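Local coordinates for mitochondrial association factor 1 (Toxoplasma gondii, PDB 6BXS), which is a macro-domain protein of a locus required for manipulating host mitochondria and may bind ADP-ribose-like ligands, its own role being uncertain, at residues V130-V134 with W135-E139; S198-N201 with K202-W205. All coordinates share one frame; numbering follows the deposited sequence.

How the interactions relate
Both interactions are local, and they are linked through helix 179-202. In interaction 1 the loop 130-134 turns into the short helix that starts at Glu137, and Trp135 rests against Ala185 and Ala188 near the start of the long helix. Interaction 2 is the far end of that helix, where helix 179-202 runs out into the segment 202-205. Interaction 1 is a helix start and interaction 2 a helix end. The centres of the two lie about 28 Å apart and their nearest atoms about 15 Å, so they do not touch. Two sulfate ions, probably from the crystallisation liquor, bind at interaction 2, one held by Asn201 ND2 and the other by Lys202 NZ.

Interaction 1: V130-V134 with W135-E139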
# COMPACT_ATOMS: atom_id res chain seq x y z
N VAL A 130 7.65 -12.02 -10.21
CA VAL A 130 8.69 -11.18 -10.80
C VAL A 130 8.05 -10.26 -11.83
O VAL A 130 7.43 -10.74 -12.78
CB VAL A 130 9.80 -12.01 -11.47
CG1 VAL A 130 10.83 -11.09 -12.13
CG2 VAL A 130 10.47 -12.92 -10.46
N PRO A 131 8.19 -8.93 -11.66
CA PRO A 131 7.62 -8.01 -12.65
C PRO A 131 8.14 -8.27 -14.06
O PRO A 131 9.27 -8.74 -14.23
CB PRO A 131 8.09 -6.63 -12.16
CG PRO A 131 8.30 -6.80 -10.70
CD PRO A 131 8.78 -8.21 -10.52
N ASN A 132 7.31 -7.99 -15.06
CA ASN A 132 7.70 -8.10 -16.46
C ASN A 132 8.01 -9.53 -16.90
O ASN A 132 8.87 -9.74 -17.75
CB ASN A 132 8.91 -7.21 -16.74
CG ASN A 132 9.11 -6.93 -18.22
OD1 ASN A 132 8.14 -6.78 -18.97
ND2 ASN A 132 10.36 -6.89 -18.65
N THR A 133 7.31 -10.51 -16.32
CA THR A 133 7.45 -11.90 -16.75
C THR A 133 6.12 -12.44 -17.25
O THR A 133 6.03 -13.02 -18.33
CB THR A 133 7.96 -12.80 -15.61
OG1 THR A 133 7.04 -12.77 -14.50
CG2 THR A 133 9.34 -12.35 -15.14
N VAL A 134 5.08 -12.24 -16.44
CA VAL A 134 3.74 -12.72 -16.74
C VAL A 134 2.94 -11.62 -17.43
O VAL A 134 1.94 -11.88 -18.10
CB VAL A 134 3.05 -13.20 -15.45
CG1 VAL A 134 1.55 -13.18 -15.57
CG2 VAL A 134 3.54 -14.60 -15.09
N TRP A 135 3.39 -10.38 -17.26
CA TRP A 135 2.88 -9.25 -18.02
C TRP A 135 4.05 -8.48 -18.64
O TRP A 135 5.20 -8.72 -18.27
CB TRP A 135 2.04 -8.32 -17.13
CG TRP A 135 2.79 -7.79 -15.96
CD1 TRP A 135 3.69 -6.76 -15.96
CD2 TRP A 135 2.71 -8.25 -14.60
NE1 TRP A 135 4.18 -6.56 -14.69
CE2 TRP A 135 3.59 -7.45 -13.84
CE3 TRP A 135 1.97 -9.25 -13.96
CZ2 TRP A 135 3.75 -7.63 -12.47
CZ3 TRP A 135 2.14 -9.43 -12.60
CH2 TRP A 135 3.02 -8.62 -11.87
N ASP A 136 3.75 -7.58 -19.57
CA ASP A 136 4.79 -6.76 -20.20
C ASP A 136 4.81 -5.37 -19.57
O ASP A 136 3.80 -4.67 -19.54
CB ASP A 136 4.55 -6.66 -21.71
CG ASP A 136 5.79 -6.18 -22.46
OD1 ASP A 136 6.43 -5.21 -22.01
OD2 ASP A 136 6.12 -6.79 -23.50
N GLU A 137 5.98 -4.98 -19.06
CA GLU A 137 6.14 -3.69 -18.40
C GLU A 137 5.85 -2.52 -19.34
O GLU A 137 5.62 -1.40 -18.90
CB GLU A 137 7.56 -3.55 -17.83
CG GLU A 137 8.65 -3.39 -18.88
CD GLU A 137 10.04 -3.35 -18.28
OE1 GLU A 137 10.18 -3.59 -17.07
OE2 GLU A 137 11.00 -3.07 -19.04
N SER A 138 5.87 -2.80 -20.64
CA SER A 138 5.63 -1.76 -21.64
C SER A 138 4.19 -1.25 -21.62
O SER A 138 3.93 -0.13 -22.05
CB SER A 138 5.97 -2.29 -23.04
OG SER A 138 5.06 -3.31 -23.43
N GLU A 139 3.27 -2.07 -21.12
CA GLU A 139 1.86 -1.68 -21.06
C GLU A 139 1.37 -1.42 -19.63
O GLU A 139 0.43 -0.65 -19.42
CB GLU A 139 0.97 -2.75 -21.71
CG GLU A 139 1.24 -4.17 -21.23
CD GLU A 139 0.14 -5.14 -21.64
OE1 GLU A 139 -1.00 -4.69 -21.88
OE2 GLU A 139 0.42 -6.36 -21.74
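Asn132 reaches across the turn to Glu137 with its whole amide. The central polar contact is the bond from Glu137 N to Asn132 OD1, 2.8 Å long and nearly straight at 170°, although the donor lies above the plane of the amide carbonyl. Next to it Asp136, at the N-cap, accepts on one oxygen from both Ser138 N (2.8 Å to Asp136 OD1) and Ser138 OG (2.7 Å to the same atom); the two donors come from one face of the carboxylate, the hydroxyl almost directly above it. Earlier in the loop, Thr133 OG1 donates to Val130 O at 2.7 Å, in the carbonyl plane. A CA-H...O contact, 3.1 Å from Asn132 CA to Trp135 O, completes the polar set.

Stacking is the second kind of contact. With chi1 at 70°, Glu137 CG sits between its own N and carbonyl carbon, and the chain then runs extended past Asn132. Its carboxylate lies nearly parallel to the amide, the planes 8° apart, with Glu137 CD 3.6 Å from Asn132 ND2.

Apolar packing is supplied by Trp135, whose CZ2 lies 3.9 Å from Pro131 CA. The other neighbours of the indole include Ala185 and Ala188 of helix 179-202.

With Asn132 serving Glu137 N and Asp136 serving Ser138 N, two side chains satisfy successive amides at the start of the helix.

Interaction 2: S198-N201 with K202-W205; sequences SEYN and KTPW. With SO4 (sulfate ion), chain D; SO4 (sulfate ion), chain G.
Thr203 folds back on the last turn of helix 179-202, and here the contact is tight. Its OG1 donates to Tyr200 O at 2.6 Å, in the carbonyl plane, while Thr203 N approaches the same oxygen from above that plane at 3.1 Å; one carbonyl is thus gripped twice by one residue. A chi1 of 67° sets the hydroxyl between the threonine's N and carbonyl carbon, with CG2 turned to Glu199 O. Beyond it, Trp205 CB meets Tyr200 CE1 at 3.7 Å, the two side chains crossing at about a right angle. The tyrosine is buried, its hydroxyl bonded to Lys209 O and its ring edge-to-face with Phe124.

The Asn201 amide is split, OD1 held by Val211 N and ND2 turned to a sulfate (chain D). The other flank is looser and wetter. Lys202 crosses Glu199 in a long salt bridge, 3.6 Å from NZ to Glu199 OE2, and Lys202 NZ donates to O2 of the second sulfate (chain G) at 3.0 Å. One water donates to Ser198 OG and Glu199 OE1, another bridges Asn201 O and Thr203 O.

Thr203 OG1 also accepts a weak bond from Gly206 N: a helix C-terminus followed directly by a threonine side-chain cap at the entry to helix 205-208, within the macro-domain fold.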
# COMPACT_ATOMS: atom_id res chain seq x y z
N SER A 198 1.87 -10.52 5.98
CA SER A 198 1.87 -11.87 6.52
C SER A 198 3.28 -12.33 6.87
O SER A 198 3.53 -12.83 7.96
CB SER A 198 1.25 -12.85 5.52
OG SER A 198 1.47 -14.19 5.92
N GLU A 199 4.20 -12.16 5.93
CA GLU A 199 5.58 -12.59 6.11
C GLU A 199 6.27 -11.74 7.18
O GLU A 199 7.04 -12.25 7.99
CB GLU A 199 6.34 -12.51 4.79
CG GLU A 199 7.38 -13.59 4.60
CD GLU A 199 6.79 -14.99 4.60
OE1 GLU A 199 5.69 -15.17 4.04
OE2 GLU A 199 7.43 -15.90 5.17
N TYR A 200 5.99 -10.44 7.18
CA TYR A 200 6.61 -9.53 8.14
C TYR A 200 6.17 -9.81 9.57
O TYR A 200 6.97 -9.76 10.50
CB TYR A 200 6.29 -8.07 7.77
CG TYR A 200 6.58 -7.09 8.88
CD1 TYR A 200 7.86 -6.59 9.08
CD2 TYR A 200 5.57 -6.65 9.73
CE1 TYR A 200 8.13 -5.68 10.09
CE2 TYR A 200 5.83 -5.75 10.75
CZ TYR A 200 7.11 -5.27 10.92
OH TYR A 200 7.37 -4.37 11.93
N ASN A 201 4.88 -10.11 9.75
CA ASN A 201 4.36 -10.37 11.09
C ASN A 201 4.91 -11.67 11.69
O ASN A 201 4.83 -11.88 12.89
CB ASN A 201 2.83 -10.42 11.07
CG ASN A 201 2.20 -9.04 11.08
OD1 ASN A 201 2.85 -8.05 11.41
ND2 ASN A 201 0.92 -8.98 10.74
N LYS A 202 5.48 -12.53 10.84
CA LYS A 202 6.08 -13.77 11.31
C LYS A 202 7.49 -13.56 11.86
O LYS A 202 8.00 -14.40 12.60
CB LYS A 202 6.12 -14.81 10.19
CG LYS A 202 4.78 -15.42 9.83
CD LYS A 202 4.97 -16.70 9.02
CE LYS A 202 4.24 -16.65 7.69
NZ LYS A 202 4.77 -17.68 6.75
N THR A 203 8.12 -12.46 11.48
CA THR A 203 9.49 -12.18 11.90
C THR A 203 9.53 -11.69 13.35
O THR A 203 8.48 -11.41 13.93
CB THR A 203 10.15 -11.12 10.99
OG1 THR A 203 9.50 -9.85 11.18
CG2 THR A 203 10.05 -11.53 9.53
N PRO A 204 10.73 -11.60 13.94
CA PRO A 204 10.87 -11.04 15.29
C PRO A 204 10.38 -9.59 15.36
O PRO A 204 9.92 -9.14 16.41
CB PRO A 204 12.37 -11.12 15.56
CG PRO A 204 12.85 -12.22 14.68
CD PRO A 204 12.02 -12.12 13.44
N TRP A 205 10.50 -8.88 14.25
CA TRP A 205 9.98 -7.52 14.15
C TRP A 205 8.47 -7.55 14.31
O TRP A 205 7.88 -6.61 14.85
CB TRP A 205 10.38 -6.89 12.82
CG TRP A 205 11.86 -6.98 12.57
CD1 TRP A 205 12.51 -7.90 11.79
CD2 TRP A 205 12.87 -6.15 13.14
NE1 TRP A 205 13.87 -7.67 11.84
CE2 TRP A 205 14.11 -6.60 12.66
CE3 TRP A 205 12.85 -5.05 14.01
CZ2 TRP A 205 15.32 -6.00 13.02
CZ3 TRP A 205 14.04 -4.46 14.36
CH2 TRP A 205 15.26 -4.93 13.86
S SO4 D . -1.52 -11.78 9.49
O1 SO4 D . -1.23 -11.97 8.07
O2 SO4 D . -0.28 -11.79 10.25
O3 SO4 D . -2.21 -10.51 9.68
O4 SO4 D . -2.38 -12.87 9.94
S SO4 G . 2.17 -19.25 3.77
O1 SO4 G . 2.62 -18.65 2.52
O2 SO4 G . 3.28 -19.33 4.71
O3 SO4 G . 1.11 -18.42 4.35
O4 SO4 G . 1.65 -20.59 3.52
O HOH W 1 2.89 -15.82 4.51
O HOH W 2 6.20 -12.88 15.06